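Local coordinates for protein catechol 1,2 dioxygenase (Acinetobacter radioresistens, PDB 2XSU) that probably catalyses the iron(III)-dependent intradiol cleavage of catechol by dioxygen to cis,cis-muconate, an early step of the beta-ketoadipate pathway, at residues 121-126 against 190-196; 113-119 against 177-183; 240-245 against 262-266; 99-103 against 289-294; 108-112 against 156-160. The protein carries 1 engineered substitution. Residues are numbered along the deposited sequence.

From the N terminus, the chain leaves helix 82-96 and runs through 99-103, 108-112, 113-119 and 121-126, each of which later meets the beta-rich part of the dioxygenase. Interaction 5 closes first, when strand 155-159 returns to 108-112; interaction 2 follows at 177-183 and interaction 1 at 190-196. These three cross one another, their segments alternating along the chain, and they touch in space: Leu111 O takes a hydrogen bond from Arg180, Thr195 OG1 bonds His160 NE2, and Met125 O bonds Leu179 N. Interaction 3 closes the short loop between 240-245 and 262-266. Interaction 4, 99-103 with 289-294, encloses all the others and touches interaction 1 through Phe289 and interaction 3 through Phe289 and Thr103.

Interaction 1: residues 121-126 against 190-196; sequences GFARMD and KYVALTT
Strand 122-124 runs parallel to strand 190-196 at an edge of the mixed beta-sheet of the dioxygenase fold, axes 4.8 Å apart and 9° between directions. The register pairs Phe122 with Val192, Ala123 with Ala193 and Arg124 with Leu194. Lys190 O lies 4.0 Å from Gly121 CA, and Tyr191 leads its ring away, its OH bonding Phe289 O and Tyr228 OH. Val192 N donates to Gly121 O (2.9 Å) and Val192 O accepts from Ala123 N (3.0 Å); Val192 CG1 lies 3.7 Å from CD1 of Phe122 (chi1 t). Ala193, on the opposite face with Ala123, meets Met125 SD through CB at 3.9 Å. Leu194 N donates to Ala123 O (3.0 Å). Met125 N donates to Leu194 O (2.8 Å), and Leu194 CB packs 3.8 Å from Phe122 CZ. Thr195 OG1 bonds His160. The all-t Arg124 salt-bridges Asp126, NH2 to OD2 2.9 Å and NE to OD1 3.0 Å; a water links Asp126 OD1 (2.8 Å) to Thr195 O (2.9 Å).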
# COMPACT_ATOMS: atom_id res chain seq x y z
N GLY A 121 36.52 2.24 -19.22
CA GLY A 121 37.46 3.18 -18.60
C GLY A 121 37.01 4.62 -18.41
O GLY A 121 37.38 5.28 -17.42
N PHE A 122 36.21 5.11 -19.35
CA PHE A 122 35.77 6.51 -19.36
C PHE A 122 34.35 6.65 -19.89
O PHE A 122 33.98 5.96 -20.86
CB PHE A 122 36.71 7.36 -20.24
CG PHE A 122 36.27 8.79 -20.39
CD1 PHE A 122 36.76 9.78 -19.53
CD2 PHE A 122 35.37 9.15 -21.39
CE1 PHE A 122 36.32 11.11 -19.65
CE2 PHE A 122 34.93 10.46 -21.53
CZ PHE A 122 35.40 11.45 -20.65
N ALA A 123 33.54 7.53 -19.29
CA ALA A 123 32.25 7.89 -19.88
C ALA A 123 31.96 9.34 -19.60
O ALA A 123 32.25 9.82 -18.49
CB ALA A 123 31.13 7.07 -19.29
N ARG A 124 31.37 10.02 -20.57
CA ARG A 124 30.75 11.31 -20.28
C ARG A 124 29.28 11.05 -19.98
O ARG A 124 28.58 10.45 -20.78
CB ARG A 124 30.92 12.33 -21.41
CG ARG A 124 30.18 13.62 -21.08
CD ARG A 124 30.54 14.80 -21.95
NE ARG A 124 29.78 15.96 -21.54
CZ ARG A 124 29.87 17.17 -22.10
NH1 ARG A 124 30.72 17.38 -23.12
NH2 ARG A 124 29.10 18.15 -21.67
N MET A 125 28.82 11.46 -18.79
CA MET A 125 27.46 11.16 -18.32
C MET A 125 26.37 12.13 -18.76
O MET A 125 25.20 11.77 -18.82
CB MET A 125 27.47 11.11 -16.79
CG MET A 125 28.41 10.04 -16.20
SD MET A 125 28.26 9.98 -14.39
CE MET A 125 26.56 9.43 -14.24
N ASP A 126 26.74 13.39 -19.04
CA ASP A 126 25.73 14.40 -19.37
C ASP A 126 25.67 14.71 -20.86
O ASP A 126 26.65 14.48 -21.57
CB ASP A 126 26.00 15.72 -18.62
CG ASP A 126 27.27 16.42 -19.11
OD1 ASP A 126 28.37 15.88 -18.91
OD2 ASP A 126 27.13 17.53 -19.67
N LYS A 190 40.97 1.51 -13.21
CA LYS A 190 40.45 2.88 -13.15
C LYS A 190 39.14 3.09 -13.88
O LYS A 190 38.88 2.48 -14.93
CB LYS A 190 41.49 3.86 -13.71
CG LYS A 190 42.72 4.13 -12.84
CD LYS A 190 42.45 5.14 -11.67
CE LYS A 190 41.65 6.41 -12.07
NZ LYS A 190 42.39 7.33 -13.01
N TYR A 191 38.28 3.95 -13.31
CA TYR A 191 37.17 4.55 -14.02
C TYR A 191 37.25 6.09 -13.94
O TYR A 191 37.75 6.65 -12.97
CB TYR A 191 35.80 4.04 -13.48
CG TYR A 191 35.42 4.67 -12.15
CD1 TYR A 191 34.56 5.78 -12.12
CD2 TYR A 191 35.95 4.20 -10.95
CE1 TYR A 191 34.23 6.42 -10.88
CE2 TYR A 191 35.61 4.80 -9.71
CZ TYR A 191 34.75 5.90 -9.70
OH TYR A 191 34.44 6.51 -8.51
N VAL A 192 36.74 6.75 -14.97
CA VAL A 192 36.62 8.20 -14.99
C VAL A 192 35.26 8.55 -15.56
O VAL A 192 34.88 8.08 -16.65
CB VAL A 192 37.72 8.86 -15.89
CG1 VAL A 192 37.56 10.39 -15.93
CG2 VAL A 192 39.11 8.47 -15.44
N ALA A 193 34.52 9.37 -14.82
CA ALA A 193 33.29 9.93 -15.30
C ALA A 193 33.40 11.45 -15.43
O ALA A 193 33.73 12.15 -14.47
CB ALA A 193 32.12 9.57 -14.36
N LEU A 194 33.09 11.95 -16.61
CA LEU A 194 32.94 13.39 -16.85
C LEU A 194 31.45 13.73 -16.82
O LEU A 194 30.64 13.20 -17.59
CB LEU A 194 33.60 13.79 -18.20
CG LEU A 194 33.36 15.24 -18.68
CD1 LEU A 194 33.91 16.28 -17.69
CD2 LEU A 194 33.96 15.44 -20.09
N THR A 195 31.06 14.59 -15.88
CA THR A 195 29.64 14.83 -15.65
C THR A 195 29.40 16.26 -15.15
O THR A 195 30.21 17.17 -15.44
CB THR A 195 29.07 13.73 -14.69
OG1 THR A 195 27.65 13.79 -14.66
CG2 THR A 195 29.66 13.81 -13.28
N THR A 196 28.28 16.45 -14.45
CA THR A 196 27.93 17.74 -13.85
C THR A 196 27.65 17.56 -12.37
O THR A 196 27.36 16.44 -11.93
CB THR A 196 26.73 18.40 -14.54
OG1 THR A 196 25.61 17.49 -14.59
CG2 THR A 196 27.11 18.81 -15.96
O HOH W 1 30.48 17.64 -18.24

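Interaction 2: residues 113-119 against 177-183; sequences VAGAPES and FNLRRTI
The backbone of 113-119 loops at Gly115-Pro117 before pairing in parallel with 180-183, Glu118 opposite Thr182 (CA-CA 4.6 Å) and Ser119 opposite Ile183 (5.2 Å). Thr182 N donates to Pro117 O and Ser119 N to Thr182 O, both at 3.0 Å. A type II turn from Phe177 to Arg180 leads into the second strand, and Gly115 takes phi 108°, suiting glycine. The short parallel pair adds strand 118-120 to the mixed sheet of the intradiol dioxygenase fold, beside strand 180-184. Phe177 (chi1 m) points its ring at the loop: Ala116 CA sits over its ring face, 3.8 Å from the centroid in a CH-pi contact, and Val113 CG1 reaches its CE1 at 3.8 Å. The guanidinium of Arg180, bonded to Ser168 and Leu111, carries Val113 CG2 over one face, CZ at 3.6 Å; Arg180 packs on iron ligand Tyr167. One water joins Arg180 NH1 (2.9 Å) to Val113 O (2.8 Å), and another lies 2.7 Å from both Ala116 O and Thr182 OG1.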
# COMPACT_ATOMS: atom_id res chain seq x y z
N VAL A 113 17.67 2.85 -13.12
CA VAL A 113 17.11 2.38 -14.41
C VAL A 113 18.13 1.47 -15.13
O VAL A 113 19.25 1.89 -15.39
CB VAL A 113 16.65 3.55 -15.33
CG1 VAL A 113 16.03 2.97 -16.64
CG2 VAL A 113 15.67 4.48 -14.59
N ALA A 114 17.76 0.22 -15.47
CA ALA A 114 18.65 -0.70 -16.17
C ALA A 114 18.68 -0.36 -17.66
O ALA A 114 17.70 0.15 -18.18
CB ALA A 114 18.19 -2.14 -15.96
N GLY A 115 19.82 -0.62 -18.29
CA GLY A 115 20.03 -0.43 -19.75
C GLY A 115 20.91 0.73 -20.16
O GLY A 115 20.95 1.09 -21.35
N ALA A 116 21.64 1.33 -19.21
CA ALA A 116 22.43 2.53 -19.52
C ALA A 116 23.59 2.24 -20.46
O ALA A 116 24.10 1.10 -20.51
CB ALA A 116 22.94 3.18 -18.21
N PRO A 117 24.02 3.26 -21.22
CA PRO A 117 25.16 3.07 -22.12
C PRO A 117 26.40 2.54 -21.38
O PRO A 117 26.70 3.03 -20.27
CB PRO A 117 25.42 4.48 -22.66
CG PRO A 117 24.15 5.18 -22.56
CD PRO A 117 23.48 4.62 -21.30
N GLU A 118 27.09 1.57 -21.97
CA GLU A 118 28.30 0.98 -21.40
C GLU A 118 29.54 1.39 -22.19
O GLU A 118 29.53 1.39 -23.43
CB GLU A 118 28.18 -0.55 -21.39
CG GLU A 118 29.34 -1.27 -20.70
CD GLU A 118 29.23 -2.80 -20.80
OE1 GLU A 118 28.51 -3.39 -19.96
OE2 GLU A 118 29.84 -3.39 -21.73
N SER A 119 30.63 1.68 -21.47
CA SER A 119 31.93 1.95 -22.08
C SER A 119 33.09 1.51 -21.18
O SER A 119 32.91 1.21 -19.98
CB SER A 119 32.02 3.44 -22.42
OG SER A 119 31.86 4.20 -21.24
N PHE A 177 18.42 8.17 -20.48
CA PHE A 177 19.67 7.81 -19.78
C PHE A 177 20.63 8.97 -19.47
O PHE A 177 21.79 8.73 -19.15
CB PHE A 177 20.41 6.66 -20.48
CG PHE A 177 19.69 5.35 -20.35
CD1 PHE A 177 19.65 4.69 -19.13
CD2 PHE A 177 19.07 4.78 -21.46
CE1 PHE A 177 18.99 3.46 -18.99
CE2 PHE A 177 18.42 3.55 -21.35
CZ PHE A 177 18.37 2.89 -20.10
N ASN A 178 20.14 10.20 -19.54
CA ASN A 178 20.99 11.32 -19.14
C ASN A 178 21.46 11.08 -17.69
O ASN A 178 20.66 10.69 -16.82
CB ASN A 178 20.26 12.65 -19.26
CG ASN A 178 21.20 13.85 -19.21
OD1 ASN A 178 22.26 13.83 -19.86
ND2 ASN A 178 20.83 14.88 -18.46
N LEU A 179 22.75 11.30 -17.45
CA LEU A 179 23.38 11.12 -16.12
C LEU A 179 23.25 9.69 -15.56
O LEU A 179 23.20 9.50 -14.34
CB LEU A 179 22.85 12.18 -15.12
CG LEU A 179 22.87 13.62 -15.68
CD1 LEU A 179 22.20 14.60 -14.71
CD2 LEU A 179 24.32 14.08 -15.96
N ARG A 180 23.24 8.71 -16.46
CA ARG A 180 23.27 7.29 -16.08
C ARG A 180 24.24 6.57 -17.01
O ARG A 180 24.06 6.58 -18.23
CB ARG A 180 21.86 6.67 -16.24
CG ARG A 180 20.77 7.36 -15.42
CD ARG A 180 19.39 6.76 -15.77
NE ARG A 180 18.33 7.39 -15.01
CZ ARG A 180 18.01 7.07 -13.75
NH1 ARG A 180 18.69 6.11 -13.12
NH2 ARG A 180 17.03 7.72 -13.15
N ARG A 181 25.26 5.93 -16.45
CA ARG A 181 26.27 5.22 -17.25
C ARG A 181 26.78 3.97 -16.55
O ARG A 181 26.81 3.90 -15.30
CB ARG A 181 27.46 6.12 -17.57
CG ARG A 181 27.18 7.34 -18.44
CD ARG A 181 26.76 6.97 -19.88
NE ARG A 181 26.65 8.20 -20.67
CZ ARG A 181 25.55 8.91 -20.82
NH1 ARG A 181 24.41 8.52 -20.25
NH2 ARG A 181 25.56 10.04 -21.55
N THR A 182 27.26 3.02 -17.35
CA THR A 182 28.01 1.89 -16.86
C THR A 182 29.42 2.03 -17.42
O THR A 182 29.58 2.14 -18.66
CB THR A 182 27.41 0.55 -17.33
OG1 THR A 182 26.10 0.43 -16.78
CG2 THR A 182 28.28 -0.64 -16.91
N ILE A 183 30.40 2.00 -16.53
CA ILE A 183 31.82 2.13 -16.91
C ILE A 183 32.56 0.86 -16.46
O ILE A 183 32.54 0.50 -15.28
CB ILE A 183 32.52 3.36 -16.26
CG1 ILE A 183 31.75 4.65 -16.51
CG2 ILE A 183 33.96 3.51 -16.82
CD1 ILE A 183 32.24 5.84 -15.65
O HOH W 2 20.53 4.04 -14.07
O HOH W 3 24.42 -0.80 -18.55

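Interaction 3: residues 240-245 against 262-266; sequences TQFNIE and LVATA
A buried parallel strand pairing joins 240-245, the end of strand 238-244, to 262-266, where strand 263-269 begins; the end-to-end directions lie 45° apart. Asn243 bridges Val263 (CA-CA 4.8 Å) and Ile244 bridges Ala264 (5.0 Å). Three backbone hydrogen bonds, each 2.8 Å, alternate between the partners: Asn243 N to Leu262 O, Ala264 N to Asn243 O, and Glu245 N to Ala264 O. CA-H...O contacts support them, Phe242 CA to Leu262 O and Ile244 CA to Ala264 O, both 3.3 Å. Within the mixed sheet of the intradiol dioxygenase fold, strand 238-244 is flanked by strand 263-269 and, antiparallel, by strand 221-231, which carries the iron ligands His225 and His227; the side chain of Gln241 lies about 4 Å from that of His225 and from that of His227. On the face of Ile244 and Ala264, Phe242 (chi1 p) brings CD1 to 4.0 Å from Ala264 CB, and Ile244 CG2 (chi1 m) lies 4.2 Å from Ala266 CB; Ile287 of strand 284-293 packs against all four. Leu262 (chi1 m, chi2 t) sends CD2 to 3.3 Å from Thr240 OG1, whose hydrogen-bond partner is Pro104 O. At the exposed end, Glu245 OE1 approaches Val263 CG1 to 3.4 Å.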
# COMPACT_ATOMS: atom_id res chain seq x y z
N THR A 240 26.19 1.45 -3.14
CA THR A 240 26.71 2.56 -2.31
C THR A 240 26.45 3.93 -2.94
O THR A 240 25.69 4.03 -3.90
CB THR A 240 28.22 2.33 -1.96
OG1 THR A 240 28.62 3.20 -0.89
CG2 THR A 240 29.08 2.54 -3.19
N GLN A 241 26.98 4.98 -2.31
CA GLN A 241 26.97 6.33 -2.88
C GLN A 241 28.15 7.12 -2.32
O GLN A 241 28.80 6.67 -1.39
CB GLN A 241 25.69 7.07 -2.54
CG GLN A 241 25.58 7.54 -1.13
CD GLN A 241 24.24 8.20 -0.84
OE1 GLN A 241 23.30 8.13 -1.66
NE2 GLN A 241 24.15 8.83 0.33
N PHE A 242 28.40 8.29 -2.90
CA PHE A 242 29.10 9.30 -2.11
C PHE A 242 28.22 10.52 -1.96
O PHE A 242 27.35 10.80 -2.81
CB PHE A 242 30.52 9.67 -2.64
CG PHE A 242 30.55 10.36 -3.98
CD1 PHE A 242 30.21 11.71 -4.12
CD2 PHE A 242 30.98 9.67 -5.12
CE1 PHE A 242 30.23 12.35 -5.37
CE2 PHE A 242 31.03 10.31 -6.38
CZ PHE A 242 30.64 11.65 -6.52
N ASN A 243 28.40 11.21 -0.82
CA ASN A 243 27.82 12.53 -0.59
C ASN A 243 28.94 13.53 -0.69
O ASN A 243 30.13 13.15 -0.75
CB ASN A 243 27.24 12.61 0.81
CG ASN A 243 25.99 11.83 0.95
OD1 ASN A 243 24.94 12.23 0.42
ND2 ASN A 243 26.08 10.69 1.62
N ILE A 244 28.56 14.80 -0.80
CA ILE A 244 29.55 15.86 -1.03
C ILE A 244 29.60 16.77 0.18
O ILE A 244 28.55 17.29 0.62
CB ILE A 244 29.22 16.64 -2.32
CG1 ILE A 244 29.25 15.68 -3.52
CG2 ILE A 244 30.21 17.81 -2.52
CD1 ILE A 244 28.82 16.28 -4.82
N GLU A 245 30.80 16.93 0.73
CA GLU A 245 31.03 17.78 1.90
C GLU A 245 30.57 19.20 1.57
O GLU A 245 30.75 19.67 0.44
CB GLU A 245 32.53 17.76 2.25
CG GLU A 245 32.87 18.39 3.58
CD GLU A 245 32.17 17.72 4.76
OE1 GLU A 245 32.50 16.56 5.08
OE2 GLU A 245 31.32 18.39 5.39
N LEU A 262 31.78 7.58 3.25
CA LEU A 262 31.08 7.87 2.00
C LEU A 262 30.89 9.36 1.79
O LEU A 262 30.00 9.77 1.02
CB LEU A 262 29.71 7.17 1.94
CG LEU A 262 29.75 5.64 2.07
CD1 LEU A 262 28.31 5.11 1.92
CD2 LEU A 262 30.68 5.02 1.02
N VAL A 263 31.67 10.19 2.48
CA VAL A 263 31.63 11.64 2.23
C VAL A 263 32.88 12.04 1.45
O VAL A 263 34.02 11.77 1.88
CB VAL A 263 31.53 12.45 3.54
CG1 VAL A 263 31.40 13.94 3.24
CG2 VAL A 263 30.28 11.95 4.37
N ALA A 264 32.67 12.66 0.30
CA ALA A 264 33.74 13.11 -0.56
C ALA A 264 33.81 14.64 -0.59
O ALA A 264 32.80 15.34 -0.48
CB ALA A 264 33.53 12.57 -1.99
N THR A 265 35.03 15.15 -0.74
CA THR A 265 35.26 16.59 -0.90
C THR A 265 35.47 16.91 -2.38
O THR A 265 36.30 16.28 -3.06
CB THR A 265 36.49 17.01 -0.07
OG1 THR A 265 36.22 16.76 1.32
CG2 THR A 265 36.79 18.49 -0.25
N ALA A 266 34.70 17.87 -2.88
CA ALA A 266 34.84 18.32 -4.28
C ALA A 266 35.95 19.35 -4.30
O ALA A 266 35.82 20.43 -3.70
CB ALA A 266 33.54 18.93 -4.75

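Interaction 4: residues 99-103 against 289-294; sequences ITGGT and FNVELV
Loop 99-103 runs nearly antiparallel to 289-294, end-to-end directions 166° apart, with Gly102 CA 4.8 Å from Glu292 CA. Glu292 supplies most of the polar partners. Glu292 OE2 accepts from Gly102 N (2.9 Å), Glu292 O from Thr103 N (2.9 Å), and Glu292 N donates to Thr103 OG1 (2.9 Å), so the threonine hydroxyl takes the place of a backbone carbonyl. Thr103 is at chi1 m, and Glu292 is extended, chi1 and chi2 both t. Glu292 O has a second donor, a water at 2.7 Å that also reaches Thr103 O at 3.2 Å. Another water lies 2.6 Å from Thr103 OG1 and donates weakly to Asn290 O (3.3 Å). The contact sets the linker after helix 82-96 against strand 284-293 of the dioxygenase sheet, on the side away from strand 136-145, to which Asn290 OD1 bonds through Thr142 N. Gly101 and Gly102 have phi 80° and 92°; a CB on Gly102 would clash with Val294 CG2, which lies 3.8 Å from Gly102 CA and 3.4 Å from Gly101 O. Ile99 CG2 packs on Val294 CG1 at 3.9 Å, and Thr103 CG2 lies 4.1 Å from Phe289 CZ.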
# COMPACT_ATOMS: atom_id res chain seq x y z
N ILE A 99 32.78 -10.91 7.89
CA ILE A 99 33.06 -10.12 6.70
C ILE A 99 33.33 -8.72 7.15
O ILE A 99 32.45 -8.03 7.70
CB ILE A 99 31.89 -10.11 5.70
CG1 ILE A 99 31.52 -11.53 5.29
CG2 ILE A 99 32.24 -9.24 4.48
CD1 ILE A 99 30.24 -11.63 4.53
N THR A 100 34.57 -8.32 6.96
CA THR A 100 35.01 -6.98 7.25
C THR A 100 35.68 -6.40 6.00
O THR A 100 36.01 -7.11 5.03
CB THR A 100 36.04 -6.95 8.41
OG1 THR A 100 37.26 -7.57 7.99
CG2 THR A 100 35.51 -7.64 9.68
N GLY A 101 35.91 -5.09 6.06
CA GLY A 101 36.54 -4.38 4.98
C GLY A 101 35.54 -4.08 3.88
O GLY A 101 34.36 -4.43 3.95
N GLY A 102 36.03 -3.41 2.86
CA GLY A 102 35.19 -3.01 1.77
C GLY A 102 34.60 -1.63 1.98
O GLY A 102 34.38 -1.15 3.10
N THR A 103 34.34 -0.97 0.86
CA THR A 103 33.63 0.30 0.91
C THR A 103 32.25 0.03 1.55
O THR A 103 31.60 -0.96 1.19
CB THR A 103 33.50 0.83 -0.52
OG1 THR A 103 34.83 1.06 -1.03
CG2 THR A 103 32.76 2.18 -0.53
N PHE A 289 36.78 8.98 -5.79
CA PHE A 289 36.06 7.97 -5.05
C PHE A 289 36.57 6.57 -5.44
O PHE A 289 36.16 5.99 -6.47
CB PHE A 289 34.55 8.13 -5.27
CG PHE A 289 33.70 7.22 -4.40
CD1 PHE A 289 33.62 7.44 -3.03
CD2 PHE A 289 32.96 6.18 -4.98
CE1 PHE A 289 32.81 6.60 -2.22
CE2 PHE A 289 32.17 5.33 -4.18
CZ PHE A 289 32.10 5.55 -2.80
N ASN A 290 37.48 6.05 -4.62
CA ASN A 290 37.98 4.68 -4.78
C ASN A 290 37.03 3.70 -4.15
O ASN A 290 36.27 4.03 -3.20
CB ASN A 290 39.39 4.55 -4.16
CG ASN A 290 40.36 5.52 -4.76
OD1 ASN A 290 40.41 5.69 -5.99
ND2 ASN A 290 41.11 6.21 -3.91
N VAL A 291 37.00 2.50 -4.72
CA VAL A 291 36.11 1.46 -4.24
C VAL A 291 36.91 0.21 -3.92
O VAL A 291 37.71 -0.25 -4.73
CB VAL A 291 35.04 1.11 -5.28
CG1 VAL A 291 34.18 -0.05 -4.79
CG2 VAL A 291 34.13 2.33 -5.54
N GLU A 292 36.67 -0.33 -2.73
CA GLU A 292 37.27 -1.60 -2.32
C GLU A 292 36.18 -2.67 -2.21
O GLU A 292 35.20 -2.51 -1.46
CB GLU A 292 37.99 -1.40 -0.98
CG GLU A 292 38.56 -2.64 -0.33
CD GLU A 292 39.24 -2.30 1.00
OE1 GLU A 292 40.32 -1.66 0.98
OE2 GLU A 292 38.67 -2.63 2.07
N LEU A 293 36.36 -3.75 -2.96
CA LEU A 293 35.42 -4.87 -2.97
C LEU A 293 35.95 -6.04 -2.14
O LEU A 293 37.17 -6.28 -2.07
CB LEU A 293 35.16 -5.34 -4.41
CG LEU A 293 34.54 -4.34 -5.38
CD1 LEU A 293 34.41 -4.97 -6.77
CD2 LEU A 293 33.17 -3.90 -4.86
N VAL A 294 35.02 -6.75 -1.52
CA VAL A 294 35.33 -7.92 -0.68
C VAL A 294 35.19 -9.18 -1.55
O VAL A 294 34.26 -9.30 -2.33
CB VAL A 294 34.39 -7.97 0.55
CG1 VAL A 294 34.64 -9.23 1.41
CG2 VAL A 294 34.54 -6.70 1.41
O HOH W 4 32.66 -3.24 -0.79
O HOH W 5 36.15 3.01 -0.05

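Interaction 5: residues 108-112 against 156-160; sequences EGPLY and VEVWH
Tyr112 points the edge of its ring at the face of Trp159 in a T-shaped stack: its centroid is 5.0 Å from that of the indole six-membered ring, the planes meet at 68°, and Tyr112 CD1 lies 3.6 Å from Trp159 CZ3. Tyr112 CA also covers the five-membered ring, 4.1 Å from its centroid, as a CH-pi contact. Tyr112 takes chi1 t and Trp159 chi1 p; their CA atoms are 7.3 Å apart, so side chains rather than a backbone ladder join the segments. At the far end of the ring, Tyr112 OH donates to Glu157 OE1 at 2.6 Å, Glu157 being at chi1 m and chi2 t. A water ties the loop to the indole, accepting from Trp159 NE1 (3.1 Å) and Leu111 N (2.9 Å) and donating to Glu108 O (2.9 Å). Glu108 O also lies at the indole edge, 3.7 Å from CZ2 of Trp159. This is second-shell structure of the intradiol iron site: Trp159 stacks on the iron ligand His227, and Leu111 packs on the ligand Tyr167. The loop, between helix 82-96 and strand 113-114, lies against strand 155-159, which is flanked in the sheet by strands 180-184 and 221-231.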
# COMPACT_ATOMS: atom_id res chain seq x y z
N GLU A 108 19.96 2.10 -1.96
CA GLU A 108 19.85 2.23 -3.42
C GLU A 108 18.99 3.43 -3.83
O GLU A 108 19.28 4.06 -4.85
CB GLU A 108 19.21 0.95 -3.97
CG GLU A 108 19.16 0.84 -5.50
CD GLU A 108 18.53 -0.48 -5.96
OE1 GLU A 108 18.77 -1.52 -5.31
OE2 GLU A 108 17.80 -0.47 -6.99
N GLY A 109 17.94 3.74 -3.07
CA GLY A 109 16.91 4.67 -3.53
C GLY A 109 16.03 3.99 -4.57
O GLY A 109 16.31 2.87 -5.00
N PRO A 110 14.99 4.70 -5.01
CA PRO A 110 14.02 4.11 -5.91
C PRO A 110 14.20 4.45 -7.38
O PRO A 110 13.28 4.15 -8.18
CB PRO A 110 12.70 4.72 -5.40
CG PRO A 110 13.07 6.08 -4.97
CD PRO A 110 14.50 5.94 -4.41
N LEU A 111 15.34 5.02 -7.76
CA LEU A 111 15.44 5.65 -9.11
C LEU A 111 16.48 5.02 -10.05
O LEU A 111 16.85 5.62 -11.09
CB LEU A 111 15.64 7.17 -8.98
CG LEU A 111 14.60 7.89 -8.13
CD1 LEU A 111 14.96 9.40 -8.02
CD2 LEU A 111 13.18 7.68 -8.65
N TYR A 112 16.96 3.82 -9.74
CA TYR A 112 17.78 3.09 -10.71
C TYR A 112 17.00 2.73 -11.97
O TYR A 112 15.82 2.37 -11.89
CB TYR A 112 18.39 1.83 -10.09
CG TYR A 112 19.21 1.00 -11.06
CD1 TYR A 112 20.52 1.36 -11.41
CD2 TYR A 112 18.68 -0.17 -11.62
CE1 TYR A 112 21.27 0.58 -12.30
CE2 TYR A 112 19.41 -0.97 -12.49
CZ TYR A 112 20.71 -0.60 -12.83
OH TYR A 112 21.44 -1.39 -13.70
N VAL A 156 31.12 -0.53 -13.04
CA VAL A 156 30.82 0.62 -12.17
C VAL A 156 29.59 1.30 -12.75
O VAL A 156 29.67 1.93 -13.82
CB VAL A 156 32.01 1.59 -12.07
CG1 VAL A 156 31.65 2.80 -11.17
CG2 VAL A 156 33.25 0.85 -11.53
N GLU A 157 28.44 1.17 -12.07
CA GLU A 157 27.21 1.77 -12.55
C GLU A 157 26.92 3.00 -11.74
O GLU A 157 26.87 2.90 -10.51
CB GLU A 157 26.05 0.79 -12.43
CG GLU A 157 26.26 -0.49 -13.23
CD GLU A 157 25.03 -1.37 -13.18
OE1 GLU A 157 23.99 -0.96 -13.74
OE2 GLU A 157 25.14 -2.49 -12.60
N VAL A 158 26.77 4.15 -12.40
CA VAL A 158 26.53 5.43 -11.71
C VAL A 158 25.27 6.11 -12.22
O VAL A 158 24.95 6.06 -13.43
CB VAL A 158 27.77 6.38 -11.79
CG1 VAL A 158 28.87 5.91 -10.86
CG2 VAL A 158 28.31 6.42 -13.21
N TRP A 159 24.52 6.71 -11.30
CA TRP A 159 23.41 7.57 -11.68
C TRP A 159 23.25 8.70 -10.67
O TRP A 159 23.53 8.52 -9.48
CB TRP A 159 22.09 6.76 -11.90
CG TRP A 159 21.44 6.07 -10.65
CD1 TRP A 159 20.31 6.47 -10.00
CD2 TRP A 159 21.87 4.85 -10.00
NE1 TRP A 159 20.02 5.59 -8.96
CE2 TRP A 159 20.96 4.59 -8.94
CE3 TRP A 159 22.95 3.97 -10.19
CZ2 TRP A 159 21.10 3.48 -8.07
CZ3 TRP A 159 23.11 2.87 -9.33
CH2 TRP A 159 22.17 2.63 -8.27
N HIS A 160 22.82 9.85 -11.15
CA HIS A 160 22.64 11.02 -10.27
C HIS A 160 21.71 12.08 -10.89
O HIS A 160 21.34 11.97 -12.09
CB HIS A 160 24.01 11.61 -9.85
CG HIS A 160 24.76 12.33 -10.94
ND1 HIS A 160 24.42 13.60 -11.39
CD2 HIS A 160 25.88 11.98 -11.61
CE1 HIS A 160 25.29 13.98 -12.32
NE2 HIS A 160 26.20 13.02 -12.46
O HOH W 6 17.92 5.77 -6.70